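Side-chain contacts in dihydrodipicolinate synthase (Bacillus clausii KSM-K16, PDB 3E96), which probably catalyses the condensation of pyruvate with an aspartate-derived semialdehyde, the 4-hydroxy-tetrahydrodipicolinate synthase reaction: residues Ile30-His33 against His34-Glu37; Arg175-Lys178 against Val179-Ile183; Ala237-Arg240 against Ile241-Asp244; Tyr255-Gly258 against Asn259-Val262; Thr294-Leu297 against Ser298-Lys301. All blocks are in the same frame, centred on the assembly; numbering follows the deposited sequence.

How the contacts relate
All five contacts are local, between side chains three to five residues apart, and follow one another along a single eight-stranded TIM barrel chain with its C-terminal helices. Contacts 1 and 2 sit on barrel helices 32-43 and 173-180, on opposite sides of the chain's centre, their own centres about 39 Å apart. Contacts 3 and 5 lie on helices 235-252 and 287-299 and touch directly: Trp-300 NE1 of contact 5 lies 2.9 Å from Asp-244 O of contact 3. Contact 4, in the loop 255-262, comes nearest the predicted active site, with the side chain of Asn-260 about 4 Å from that of Thr-56, a predicted pyruvate-binding residue.

Contact 1: residues Ile30-His33 against His34-Glu37; sequences IDWH and HYKE
Trp-32 and Tyr-35 make the packed side of this helical turn. The six-membered part of the indole turns its edge to the phenol face in an offset T-shaped pair, planes at 85°, with Trp-32 CE3 3.8 Å from Tyr-35 CD2. Both side chains run alongside each other in the same direction, and Ile-30 CG2 covers one face of the indole. Beyond the pair, helix 64-78 closes this side: Arg-73 makes a cation-pi contact with Trp-32, and Tyr-35 OH is hydrogen-bonded to Thr-74 OG1. The turn opens helix 32-43, the connection between barrel strands 15-17 and 49-50 in a beta-alpha-beta unit. Asp-31 is its N-cap: OD1 accepts from His-34 N at 2.9 Å, the donor lying well above the carboxylate plane. With Asp-31 CG anti to the backbone N (chi1 -174°), the carboxylate also lies flat over the His-34 ring, the two planes only 5° apart and OD2 3.3 Å above the ring centre. OD2 and His-34 ND1 do not hydrogen-bond, so the two groups meet as a stack; the negative carboxylate would probably favour a protonated imidazole. Backbone bonds start the helix behind the cap, Tyr-35 N to Asp-31 O and Lys-36 N to Trp-32 O. The outer side is looser. His-33 is exposed, and its NE2 comes within 3.1 Å of Glu-37 OE2 at an angle too poor for a hydrogen bond, ring and carboxylate planes nearly perpendicular. Lys-36 leads away from the turn to a salt bridge with Asp-40.

Contact 2: residues Arg175-Lys178 against Val179-Ile183; sequences RFAK and VVRSI
Val-180 sets one methyl over the face of the Phe-176 ring, one turn back on the same helix. CG2 lies 3.8 Å from the ring centroid and 24° off its normal, a CH-pi contact displaced toward the CE1 and CZ rim. The first torsions bring the two groups together: the Phe-176 ring is anti to its own backbone N (chi1 176°), while Val-180 CG2, anti to the carbonyl carbon and beside the backbone N, is the branch that reaches the ring. Val-179 CG1 approaches the ring obliquely and more distantly, 4.5 Å from CD1, and packs closer to the carbonyl oxygen of Phe-176. On another side of the helix, Arg-181 folds back with an extended chain as far as NE. Its NH1 donates to Ala-177 O at 3.0 Å, with the oxygen nearly in the guanidinium plane; Arg-181 N adds a weak bond to the same oxygen. Ser-182 OG donates to Lys-178 O at 2.6 Å, from above the carbonyl plane, as the chain leaves helical geometry. Two side chains thus reach back to carbonyl oxygens of the last turn. Helix 173-180 joins strand 163-168 to strand 190-193 in the barrel. Phe-176 meets Tyr-168 and Phe-203, both valines rest on Trp-191 of strand 190-193, and Arg-181 NH1 also bonds Ala-206 O at the end of helix 200-206.

Contact 3: residues Ala237-Arg240 against Ile241-Asp244; sequences AVWR and IWED
Trp-239 points the edge of its six-membered ring at one face of Trp-242, a T-shaped pair with the planes at 89°. Trp-239 CE3 lies 3.7 Å from Trp-242 CE3, and CZ3 stands 4.0 Å above the plane of Trp-242, offset toward the rim of the ring. The pair is an i, i+3 contact on helix 235-252, one of the helices that follow the last barrel strand, and Phe-202 of helix 200-206 meets both indoles. The first torsions differ: Trp-239 CG is anti to its carbonyl carbon (chi1 -64°), Trp-242 CG to its backbone N (chi1 178°), and from successive turns these settings bring the rings together. Trp-242 NE1 is held by Lys-198 O, which is likely to limit the rotation of the ring that offers its face. Elsewhere on the helix, buried Ile-241 lays its CG1 branch back along the preceding turn, CG1 3.0 Å and CD1 3.4 Å from Ala-237 O, while Glu-225 of helix 220-231 also touches it. An alanine at Ile-241 removes the CG1 branch and is likely to open a gap against Ala-237 and helix 220-231 and to let the Arg-240 guanidinium shift. Asp-244, one turn on from Arg-240, sends its carboxylate away to a salt bridge with Lys-222. The four backbone bonds across the turn are regular, the one from Ile-241 N to Ala-237 O being nearly straight. Arg-240 NH1 approaches Ile-241 CG1 obliquely at 3.8 Å.

Contact 4: residues Tyr255-Gly258 against Asn259-Val262; sequences YNQG and NNVV
Asn-259 stands its amide across the rim of the Tyr-255 ring, planes 87° apart, with OD1 at the ring edge 3.3 Å from CE2. The loop 255-262, between helices 235-252 and 262-270, is built from two successive beta turns: type I' from Tyr-255 to Gly-258 and type I from Gln-257 to Asn-260. Each is closed by a backbone bond, Gly-258 N to Tyr-255 O and Asn-260 N to Gln-257 O, the latter at 3.0 Å from above the carbonyl plane. Asn-259 ND2 gives its hydrogens to Leu-251 O and Asp-289 OD2, and Tyr-255 OH is bonded to the same carboxylate oxygen. A leucine in place of Asn-259 would probably leave Leu-251 O and Asp-289 OD2 without this donor and the tyrosine ring edge without its OD1 neighbour. Asn-260 OD1 accepts from Arg-252 NH2, while its ND2 makes a weak bond to Gln-257 OE1 at 3.4 Å. Tyr-119 of the second subunit packs on both, and Thr-56, a predicted pyruvate-binding residue, lies close to Asn-260; the loop probably borders the active site. Water 1 links the second turn to the residue after it, donating to Gly-258 O at 2.7 Å and accepting from Val-261 N at 2.9 Å.

Contact 5: residues Thr294-Leu297 against Ser298-Lys301; sequences TELL and SSWK
A Schellman motif ends helix 287-299 here, Lys-301 taking a positive phi (57°) as the chain turns out of the last helical turn. Within that turn the main-chain oxygen of Leu-296 is gripped twice: Trp-300 N donates at 3.0 Å and Ser-299 OG at 2.7 Å, both from the same face of the carbonyl plane. The hydroxyl reaches back because Ser-299 OG sits between its own backbone N and carbonyl carbon (chi1 75°), which points it down the helix toward a residue three positions earlier. Regular bonds from Ser-298 N to Thr-294 O and from Ser-299 N to Glu-295 O complete the turn, and Lys-301 N closes the end onto Ser-298 O at 2.8 Å. At the capped end, Trp-300 folds toward the preceding turn and meets buried Leu-297 obliquely. The indole packs between helices: Phe-248 of helix 235-252 meets the ring, Lys-222 of helix 220-231 makes a cation-pi contact with it, and NE1 is bonded to Asp-244 O. Leu-296 packs on Pro-247 and Phe-248 of helix 235-252, whereas Leu-297 turns to Met-270 of helix 262-270 and to Leu-303. Ser-298 and Ser-299 lie on the exposed side. Leu-297 touches the indole with one methyl, CD2, which lies 3.8 Å from Trp-300 CE3 and 4.1 Å from CZ3.

Contact 1: residues Ile30-His33 against His34-Glu37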
loop_
_atom_site.group_PDB
_atom_site.type_symbol
_atom_site.label_atom_id
_atom_site.label_comp_id
_atom_site.label_asym_id
_atom_site.label_seq_id
_atom_site.Cartn_x
_atom_site.Cartn_y
_atom_site.Cartn_z
ATOM N N ILE B 30 3.250 12.488 -17.623
ATOM C CA ILE B 30 4.567 11.901 -17.825
ATOM C C ILE B 30 5.262 12.541 -19.029
ATOM O O ILE B 30 4.658 12.703 -20.092
ATOM C CB ILE B 30 4.455 10.378 -18.077
ATOM C CG1 ILE B 30 3.770 9.703 -16.880
ATOM C CG2 ILE B 30 5.834 9.780 -18.304
ATOM C CD1 ILE B 30 3.481 8.231 -17.091
ATOM N N ASP B 31 6.519 12.933 -18.851
ATOM C CA ASP B 31 7.281 13.507 -19.952
ATOM C C ASP B 31 8.168 12.370 -20.430
ATOM O O ASP B 31 9.207 12.087 -19.832
ATOM C CB ASP B 31 8.154 14.673 -19.490
ATOM C CG ASP B 31 8.838 15.373 -20.651
ATOM O OD1 ASP B 31 9.369 14.671 -21.538
ATOM O OD2 ASP B 31 8.849 16.623 -20.674
ATOM N N TRP B 32 7.746 11.714 -21.504
ATOM C CA TRP B 32 8.487 10.585 -22.038
ATOM C C TRP B 32 9.847 10.965 -22.605
ATOM O O TRP B 32 10.746 10.127 -22.673
ATOM C CB TRP B 32 7.646 9.865 -23.090
ATOM C CG TRP B 32 6.409 9.238 -22.517
ATOM C CD1 TRP B 32 5.115 9.540 -22.831
ATOM C CD2 TRP B 32 6.351 8.195 -21.532
ATOM N NE1 TRP B 32 4.252 8.749 -22.106
ATOM C CE2 TRP B 32 4.984 7.915 -21.301
ATOM C CE3 TRP B 32 7.321 7.471 -20.823
ATOM C CZ2 TRP B 32 4.560 6.938 -20.390
ATOM C CZ3 TRP B 32 6.898 6.497 -19.915
ATOM C CH2 TRP B 32 5.529 6.243 -19.710
ATOM N N HIS B 33 10.002 12.217 -23.024
ATOM C CA HIS B 33 11.288 12.656 -23.543
ATOM C C HIS B 33 12.267 12.626 -22.377
ATOM O O HIS B 33 13.398 12.148 -22.503
ATOM C CB HIS B 33 11.198 14.076 -24.107
ATOM C CG HIS B 33 12.497 14.589 -24.648
ATOM N ND1 HIS B 33 13.178 13.959 -25.667
ATOM C CD2 HIS B 33 13.245 15.665 -24.303
ATOM C CE1 HIS B 33 14.291 14.623 -25.927
ATOM N NE2 HIS B 33 14.355 15.662 -25.113
ATOM N N HIS B 34 11.826 13.136 -21.231
ATOM C CA HIS B 34 12.677 13.142 -20.049
ATOM C C HIS B 34 12.922 11.710 -19.588
ATOM O O HIS B 34 13.997 11.388 -19.082
ATOM C CB HIS B 34 12.029 13.964 -18.932
ATOM C CG HIS B 34 12.007 15.436 -19.207
ATOM N ND1 HIS B 34 11.410 16.344 -18.359
ATOM C CD2 HIS B 34 12.535 16.160 -20.223
ATOM C CE1 HIS B 34 11.573 17.566 -18.839
ATOM N NE2 HIS B 34 12.252 17.482 -19.969
ATOM N N TYR B 35 11.929 10.846 -19.771
ATOM C CA TYR B 35 12.083 9.449 -19.374
ATOM C C TYR B 35 13.185 8.809 -20.214
ATOM O O TYR B 35 14.033 8.080 -19.698
ATOM C CB TYR B 35 10.774 8.676 -19.567
ATOM C CG TYR B 35 10.844 7.265 -19.024
ATOM C CD1 TYR B 35 11.023 7.034 -17.656
ATOM C CD2 TYR B 35 10.774 6.163 -19.875
ATOM C CE1 TYR B 35 11.137 5.740 -17.152
ATOM C CE2 TYR B 35 10.888 4.861 -19.384
ATOM C CZ TYR B 35 11.071 4.659 -18.019
ATOM O OH TYR B 35 11.207 3.383 -17.529
ATOM N N LYS B 36 13.174 9.086 -21.515
ATOM C CA LYS B 36 14.189 8.535 -22.406
ATOM C C LYS B 36 15.577 8.985 -21.961
ATOM O O LYS B 36 16.529 8.202 -21.983
ATOM C CB LYS B 36 13.932 8.984 -23.849
ATOM C CG LYS B 36 15.035 8.603 -24.824
ATOM C CD LYS B 36 14.637 8.944 -26.257
ATOM C CE LYS B 36 15.861 9.194 -27.126
ATOM N NZ LYS B 36 16.818 8.063 -27.104
ATOM N N GLU B 37 15.688 10.249 -21.566
ATOM C CA GLU B 37 16.958 10.798 -21.102
ATOM C C GLU B 37 17.444 10.051 -19.866
ATOM O O GLU B 37 18.640 9.807 -19.701
ATOM C CB GLU B 37 16.806 12.280 -20.758
ATOM C CG GLU B 37 16.726 13.203 -21.959
ATOM C CD GLU B 37 16.349 14.620 -21.573
ATOM O OE1 GLU B 37 16.797 15.086 -20.503
ATOM O OE2 GLU B 37 15.612 15.273 -22.346
#

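Contact 2: residues Arg175-Lys178 against Val179-Ile183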
loop_
_atom_site.group_PDB
_atom_site.type_symbol
_atom_site.label_atom_id
_atom_site.label_comp_id
_atom_site.label_asym_id
_atom_site.label_seq_id
_atom_site.Cartn_x
_atom_site.Cartn_y
_atom_site.Cartn_z
ATOM N N ARG B 175 18.824 -12.133 9.766
ATOM C CA ARG B 175 17.741 -12.785 9.032
ATOM C C ARG B 175 18.152 -13.053 7.593
ATOM O O ARG B 175 17.952 -14.152 7.071
ATOM C CB ARG B 175 16.476 -11.922 9.014
ATOM C CG ARG B 175 15.586 -12.070 10.225
ATOM C CD ARG B 175 14.305 -11.251 10.056
ATOM N NE ARG B 175 13.386 -11.806 9.058
ATOM C CZ ARG B 175 12.116 -11.424 8.934
ATOM N NH1 ARG B 175 11.627 -10.487 9.738
ATOM N NH2 ARG B 175 11.322 -11.996 8.037
ATOM N N PHE B 176 18.717 -12.039 6.944
ATOM C CA PHE B 176 19.139 -12.180 5.560
ATOM C C PHE B 176 20.207 -13.262 5.409
ATOM O O PHE B 176 20.100 -14.133 4.544
ATOM C CB PHE B 176 19.665 -10.841 5.018
ATOM C CG PHE B 176 20.217 -10.933 3.622
ATOM C CD1 PHE B 176 19.390 -11.264 2.553
ATOM C CD2 PHE B 176 21.575 -10.758 3.389
ATOM C CE1 PHE B 176 19.914 -11.426 1.271
ATOM C CE2 PHE B 176 22.110 -10.917 2.115
ATOM C CZ PHE B 176 21.278 -11.254 1.052
ATOM N N ALA B 177 21.229 -13.225 6.260
ATOM C CA ALA B 177 22.299 -14.218 6.181
ATOM C C ALA B 177 21.769 -15.643 6.342
ATOM O O ALA B 177 22.252 -16.571 5.683
ATOM C CB ALA B 177 23.360 -13.934 7.240
ATOM N N LYS B 178 20.776 -15.815 7.207
ATOM C CA LYS B 178 20.207 -17.134 7.442
ATOM C C LYS B 178 19.337 -17.636 6.288
ATOM O O LYS B 178 19.437 -18.800 5.898
ATOM C CB LYS B 178 19.389 -17.141 8.738
ATOM C CG LYS B 178 18.813 -18.504 9.105
ATOM C CD LYS B 178 19.904 -19.563 9.261
ATOM C CE LYS B 178 19.306 -20.950 9.481
ATOM N NZ LYS B 178 20.363 -21.996 9.626
ATOM N N VAL B 179 18.489 -16.778 5.729
ATOM C CA VAL B 179 17.637 -17.241 4.639
ATOM C C VAL B 179 18.469 -17.600 3.407
ATOM O O VAL B 179 18.149 -18.551 2.696
ATOM C CB VAL B 179 16.531 -16.207 4.272
ATOM C CG1 VAL B 179 17.134 -14.986 3.585
ATOM C CG2 VAL B 179 15.484 -16.883 3.383
ATOM N N VAL B 180 19.540 -16.853 3.160
ATOM C CA VAL B 180 20.415 -17.149 2.029
ATOM C C VAL B 180 20.978 -18.562 2.203
ATOM O O VAL B 180 21.122 -19.316 1.242
ATOM C CB VAL B 180 21.603 -16.159 1.962
ATOM C CG1 VAL B 180 22.699 -16.700 1.041
ATOM C CG2 VAL B 180 21.117 -14.807 1.457
ATOM N N ARG B 181 21.282 -18.913 3.446
ATOM C CA ARG B 181 21.851 -20.218 3.749
ATOM C C ARG B 181 20.815 -21.300 4.053
ATOM O O ARG B 181 21.172 -22.421 4.417
ATOM C CB ARG B 181 22.845 -20.061 4.903
ATOM C CG ARG B 181 24.014 -19.157 4.516
ATOM C CD ARG B 181 24.903 -18.745 5.678
ATOM N NE ARG B 181 26.092 -18.064 5.175
ATOM C CZ ARG B 181 26.091 -16.861 4.605
ATOM N NH1 ARG B 181 24.955 -16.181 4.472
ATOM N NH2 ARG B 181 27.221 -16.353 4.134
ATOM N N SER B 182 19.538 -20.973 3.883
ATOM C CA SER B 182 18.461 -21.929 4.141
ATOM C C SER B 182 17.876 -22.488 2.849
ATOM O O SER B 182 17.005 -23.357 2.876
ATOM C CB SER B 182 17.343 -21.266 4.953
ATOM O OG SER B 182 17.813 -20.835 6.218
ATOM N N ILE B 183 18.353 -21.982 1.719
ATOM C CA ILE B 183 17.874 -22.430 0.420
ATOM C C ILE B 183 19.033 -23.084 -0.331
ATOM O O ILE B 183 20.091 -22.481 -0.500
ATOM C CB ILE B 183 17.309 -21.234 -0.382
ATOM C CG1 ILE B 183 16.091 -20.666 0.359
ATOM C CG2 ILE B 183 16.955 -21.665 -1.799
ATOM C CD1 ILE B 183 15.550 -19.365 -0.202
#

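Contact 3: residues Ala237-Arg240 against Ile241-Asp244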
loop_
_atom_site.group_PDB
_atom_site.type_symbol
_atom_site.label_atom_id
_atom_site.label_comp_id
_atom_site.label_asym_id
_atom_site.label_seq_id
_atom_site.Cartn_x
_atom_site.Cartn_y
_atom_site.Cartn_z
ATOM N N ALA B 237 38.155 0.651 -0.521
ATOM C CA ALA B 237 37.392 1.375 -1.537
ATOM C C ALA B 237 35.897 1.327 -1.228
ATOM O O ALA B 237 35.192 2.327 -1.365
ATOM C CB ALA B 237 37.657 0.781 -2.918
ATOM N N VAL B 238 35.417 0.158 -0.818
ATOM C CA VAL B 238 34.005 -0.009 -0.491
ATOM C C VAL B 238 33.564 1.004 0.558
ATOM O O VAL B 238 32.588 1.727 0.365
ATOM C CB VAL B 238 33.721 -1.434 0.048
ATOM C CG1 VAL B 238 32.316 -1.505 0.653
ATOM C CG2 VAL B 238 33.857 -2.444 -1.077
ATOM N N TRP B 239 34.293 1.060 1.667
ATOM C CA TRP B 239 33.945 1.975 2.747
ATOM C C TRP B 239 34.076 3.438 2.357
ATOM O O TRP B 239 33.309 4.280 2.823
ATOM C CB TRP B 239 34.792 1.666 3.983
ATOM C CG TRP B 239 34.501 0.305 4.533
ATOM C CD1 TRP B 239 35.378 -0.730 4.674
ATOM C CD2 TRP B 239 33.226 -0.184 4.974
ATOM N NE1 TRP B 239 34.730 -1.836 5.172
ATOM C CE2 TRP B 239 33.409 -1.529 5.367
ATOM C CE3 TRP B 239 31.948 0.382 5.076
ATOM C CZ2 TRP B 239 32.358 -2.319 5.852
ATOM C CZ3 TRP B 239 30.903 -0.403 5.559
ATOM C CH2 TRP B 239 31.117 -1.739 5.940
ATOM N N ARG B 240 35.040 3.742 1.496
ATOM C CA ARG B 240 35.228 5.116 1.052
ATOM C C ARG B 240 34.017 5.552 0.232
ATOM O O ARG B 240 33.457 6.624 0.458
ATOM C CB ARG B 240 36.495 5.224 0.202
ATOM C CG ARG B 240 36.789 6.628 -0.312
ATOM C CD ARG B 240 36.938 6.618 -1.821
ATOM N NE ARG B 240 37.912 5.621 -2.259
ATOM C CZ ARG B 240 37.921 5.075 -3.471
ATOM N NH1 ARG B 240 37.006 5.428 -4.362
ATOM N NH2 ARG B 240 38.842 4.172 -3.789
ATOM N N ILE B 241 33.622 4.715 -0.722
ATOM C CA ILE B 241 32.475 5.006 -1.576
ATOM C C ILE B 241 31.206 5.039 -0.724
ATOM O O ILE B 241 30.343 5.901 -0.904
ATOM C CB ILE B 241 32.321 3.934 -2.675
ATOM C CG1 ILE B 241 33.618 3.830 -3.481
ATOM C CG2 ILE B 241 31.161 4.287 -3.594
ATOM C CD1 ILE B 241 33.662 2.642 -4.432
ATOM N N TRP B 242 31.099 4.094 0.201
ATOM C CA TRP B 242 29.943 4.020 1.092
ATOM C C TRP B 242 29.768 5.320 1.886
ATOM O O TRP B 242 28.691 5.919 1.876
ATOM C CB TRP B 242 30.101 2.841 2.053
ATOM C CG TRP B 242 28.980 2.703 3.034
ATOM C CD1 TRP B 242 27.718 2.239 2.784
ATOM C CD2 TRP B 242 29.020 3.032 4.428
ATOM N NE1 TRP B 242 26.969 2.255 3.943
ATOM C CE2 TRP B 242 27.746 2.738 4.965
ATOM C CE3 TRP B 242 30.009 3.546 5.275
ATOM C CZ2 TRP B 242 27.436 2.944 6.314
ATOM C CZ3 TRP B 242 29.701 3.750 6.617
ATOM C CH2 TRP B 242 28.423 3.448 7.121
ATOM N N GLU B 243 30.820 5.759 2.574
ATOM C CA GLU B 243 30.740 6.990 3.363
ATOM C C GLU B 243 30.351 8.173 2.487
ATOM O O GLU B 243 29.654 9.085 2.928
ATOM C CB GLU B 243 32.080 7.300 4.036
ATOM C CG GLU B 243 32.475 6.338 5.136
ATOM C CD GLU B 243 33.624 6.866 5.965
ATOM O OE1 GLU B 243 33.414 7.835 6.723
ATOM O OE2 GLU B 243 34.736 6.319 5.854
ATOM N N ASP B 244 30.809 8.142 1.241
ATOM C CA ASP B 244 30.536 9.198 0.271
ATOM C C ASP B 244 29.057 9.265 -0.121
ATOM O O ASP B 244 28.513 10.347 -0.328
ATOM C CB ASP B 244 31.389 8.960 -0.984
ATOM C CG ASP B 244 31.308 10.098 -1.983
ATOM O OD1 ASP B 244 31.680 11.235 -1.625
ATOM O OD2 ASP B 244 30.880 9.856 -3.133
#

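Contact 4: residues Tyr255-Gly258 against Asn259-Val262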
loop_
_atom_site.group_PDB
_atom_site.type_symbol
_atom_site.label_atom_id
_atom_site.label_comp_id
_atom_site.label_asym_id
_atom_site.label_seq_id
_atom_site.Cartn_x
_atom_site.Cartn_y
_atom_site.Cartn_z
ATOM N N TYR B 255 11.521 11.345 6.827
ATOM C CA TYR B 255 10.066 11.233 6.917
ATOM C C TYR B 255 9.601 9.830 6.551
ATOM O O TYR B 255 8.684 9.661 5.751
ATOM C CB TYR B 255 9.391 12.255 5.989
ATOM C CG TYR B 255 10.049 13.617 6.002
ATOM C CD1 TYR B 255 10.189 14.340 7.187
ATOM C CD2 TYR B 255 10.576 14.163 4.833
ATOM C CE1 TYR B 255 10.846 15.571 7.206
ATOM C CE2 TYR B 255 11.235 15.391 4.841
ATOM C CZ TYR B 255 11.368 16.087 6.028
ATOM O OH TYR B 255 12.044 17.285 6.039
ATOM N N ASN B 256 10.242 8.823 7.137
ATOM C CA ASN B 256 9.875 7.439 6.867
ATOM C C ASN B 256 9.899 7.148 5.364
ATOM O O ASN B 256 8.981 6.523 4.831
ATOM C CB ASN B 256 8.473 7.150 7.425
ATOM C CG ASN B 256 8.150 5.666 7.455
ATOM O OD1 ASN B 256 6.983 5.272 7.521
ATOM N ND2 ASN B 256 9.182 4.835 7.417
ATOM N N GLN B 257 10.948 7.621 4.690
ATOM C CA GLN B 257 11.131 7.414 3.254
ATOM C C GLN B 257 10.273 8.313 2.366
ATOM O O GLN B 257 10.268 8.152 1.150
ATOM C CB GLN B 257 10.867 5.949 2.887
ATOM C CG GLN B 257 11.874 4.969 3.465
ATOM C CD GLN B 257 13.068 4.763 2.559
ATOM O OE1 GLN B 257 13.784 5.712 2.216
ATOM N NE2 GLN B 257 13.292 3.515 2.157
ATOM N N GLY B 258 9.553 9.256 2.962
ATOM C CA GLY B 258 8.736 10.144 2.152
ATOM C C GLY B 258 9.576 10.926 1.151
ATOM O O GLY B 258 9.098 11.286 0.076
ATOM N N ASN B 259 10.833 11.180 1.508
ATOM C CA ASN B 259 11.769 11.931 0.664
ATOM C C ASN B 259 12.465 11.085 -0.403
ATOM O O ASN B 259 13.197 11.620 -1.238
ATOM C CB ASN B 259 12.861 12.554 1.541
ATOM C CG ASN B 259 12.600 14.009 1.869
ATOM O OD1 ASN B 259 11.495 14.511 1.690
ATOM N ND2 ASN B 259 13.629 14.692 2.366
ATOM N N ASN B 260 12.227 9.777 -0.382
ATOM C CA ASN B 260 12.900 8.852 -1.290
ATOM C C ASN B 260 13.077 9.246 -2.756
ATOM O O ASN B 260 14.183 9.149 -3.297
ATOM C CB ASN B 260 12.234 7.477 -1.211
ATOM C CG ASN B 260 13.027 6.411 -1.937
ATOM O OD1 ASN B 260 13.078 6.386 -3.167
ATOM N ND2 ASN B 260 13.662 5.531 -1.176
ATOM N N VAL B 261 12.004 9.683 -3.403
ATOM C CA VAL B 261 12.085 10.061 -4.813
ATOM C C VAL B 261 12.214 11.563 -5.025
ATOM O O VAL B 261 12.970 12.011 -5.891
ATOM C CB VAL B 261 10.847 9.556 -5.595
ATOM C CG1 VAL B 261 10.895 10.054 -7.047
ATOM C CG2 VAL B 261 10.798 8.030 -5.563
ATOM N N VAL B 262 11.485 12.346 -4.237
ATOM C CA VAL B 262 11.542 13.790 -4.406
ATOM C C VAL B 262 12.965 14.338 -4.243
ATOM O O VAL B 262 13.343 15.276 -4.941
ATOM C CB VAL B 262 10.550 14.513 -3.455
ATOM C CG1 VAL B 262 10.908 14.250 -2.006
ATOM C CG2 VAL B 262 10.534 16.009 -3.771
HETATM O O HOH W 1 9.420 10.830 -2.601
#

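Contact 5: residues Thr294-Leu297 against Ser298-Lys301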
loop_
_atom_site.group_PDB
_atom_site.type_symbol
_atom_site.label_atom_id
_atom_site.label_comp_id
_atom_site.label_asym_id
_atom_site.label_seq_id
_atom_site.Cartn_x
_atom_site.Cartn_y
_atom_site.Cartn_z
ATOM N N THR B 294 21.384 20.884 -1.651
ATOM C CA THR B 294 22.394 21.772 -2.211
ATOM C C THR B 294 23.745 21.514 -1.554
ATOM O O THR B 294 24.750 21.314 -2.239
ATOM C CB THR B 294 21.999 23.249 -1.998
ATOM O OG1 THR B 294 20.806 23.528 -2.738
ATOM C CG2 THR B 294 23.116 24.186 -2.461
ATOM N N GLU B 295 23.765 21.497 -0.224
ATOM C CA GLU B 295 25.005 21.272 0.511
ATOM C C GLU B 295 25.596 19.901 0.206
ATOM O O GLU B 295 26.813 19.725 0.223
ATOM C CB GLU B 295 24.762 21.408 2.017
ATOM C CG GLU B 295 24.026 22.684 2.398
ATOM C CD GLU B 295 23.881 22.863 3.898
ATOM O OE1 GLU B 295 23.686 21.851 4.607
ATOM O OE2 GLU B 295 23.950 24.019 4.366
ATOM N N LEU B 296 24.735 18.929 -0.076
ATOM C CA LEU B 296 25.200 17.581 -0.381
ATOM C C LEU B 296 25.864 17.547 -1.760
ATOM O O LEU B 296 26.928 16.947 -1.938
ATOM C CB LEU B 296 24.023 16.604 -0.339
ATOM C CG LEU B 296 24.334 15.119 -0.157
ATOM C CD1 LEU B 296 25.017 14.898 1.183
ATOM C CD2 LEU B 296 23.042 14.324 -0.213
ATOM N N LEU B 297 25.230 18.191 -2.733
ATOM C CA LEU B 297 25.771 18.236 -4.086
ATOM C C LEU B 297 27.059 19.048 -4.087
ATOM O O LEU B 297 27.988 18.765 -4.844
ATOM C CB LEU B 297 24.754 18.856 -5.049
ATOM C CG LEU B 297 23.493 18.023 -5.298
ATOM C CD1 LEU B 297 22.576 18.757 -6.260
ATOM C CD2 LEU B 297 23.876 16.658 -5.856
ATOM N N SER B 298 27.107 20.057 -3.225
ATOM C CA SER B 298 28.288 20.897 -3.106
ATOM C C SER B 298 29.440 20.051 -2.561
ATOM O O SER B 298 30.565 20.129 -3.053
ATOM C CB SER B 298 28.002 22.070 -2.164
ATOM O OG SER B 298 29.119 22.937 -2.066
ATOM N N SER B 299 29.155 19.227 -1.555
ATOM C CA SER B 299 30.189 18.382 -0.968
ATOM C C SER B 299 30.686 17.355 -1.979
ATOM O O SER B 299 31.853 16.958 -1.943
ATOM C CB SER B 299 29.667 17.669 0.286
ATOM O OG SER B 299 28.799 16.600 -0.051
ATOM N N TRP B 300 29.804 16.921 -2.877
ATOM C CA TRP B 300 30.184 15.959 -3.909
ATOM C C TRP B 300 30.933 16.684 -5.023
ATOM O O TRP B 300 31.357 16.069 -6.000
ATOM C CB TRP B 300 28.953 15.282 -4.520
ATOM C CG TRP B 300 28.476 14.063 -3.794
ATOM C CD1 TRP B 300 29.191 13.289 -2.929
ATOM C CD2 TRP B 300 27.201 13.429 -3.941
ATOM N NE1 TRP B 300 28.441 12.206 -2.529
ATOM C CE2 TRP B 300 27.216 12.267 -3.137
ATOM C CE3 TRP B 300 26.049 13.727 -4.679
ATOM C CZ2 TRP B 300 26.120 11.401 -3.050
ATOM C CZ3 TRP B 300 24.957 12.865 -4.593
ATOM C CH2 TRP B 300 25.004 11.715 -3.783
ATOM N N LYS B 301 31.071 17.997 -4.867
ATOM C CA LYS B 301 31.750 18.830 -5.849
ATOM C C LYS B 301 31.103 18.704 -7.225
ATOM O O LYS B 301 31.786 18.538 -8.239
ATOM C CB LYS B 301 33.235 18.462 -5.897
ATOM C CG LYS B 301 33.926 18.700 -4.557
ATOM C CD LYS B 301 35.442 18.631 -4.645
ATOM C CE LYS B 301 36.068 19.032 -3.314
ATOM N NZ LYS B 301 37.556 19.092 -3.376
#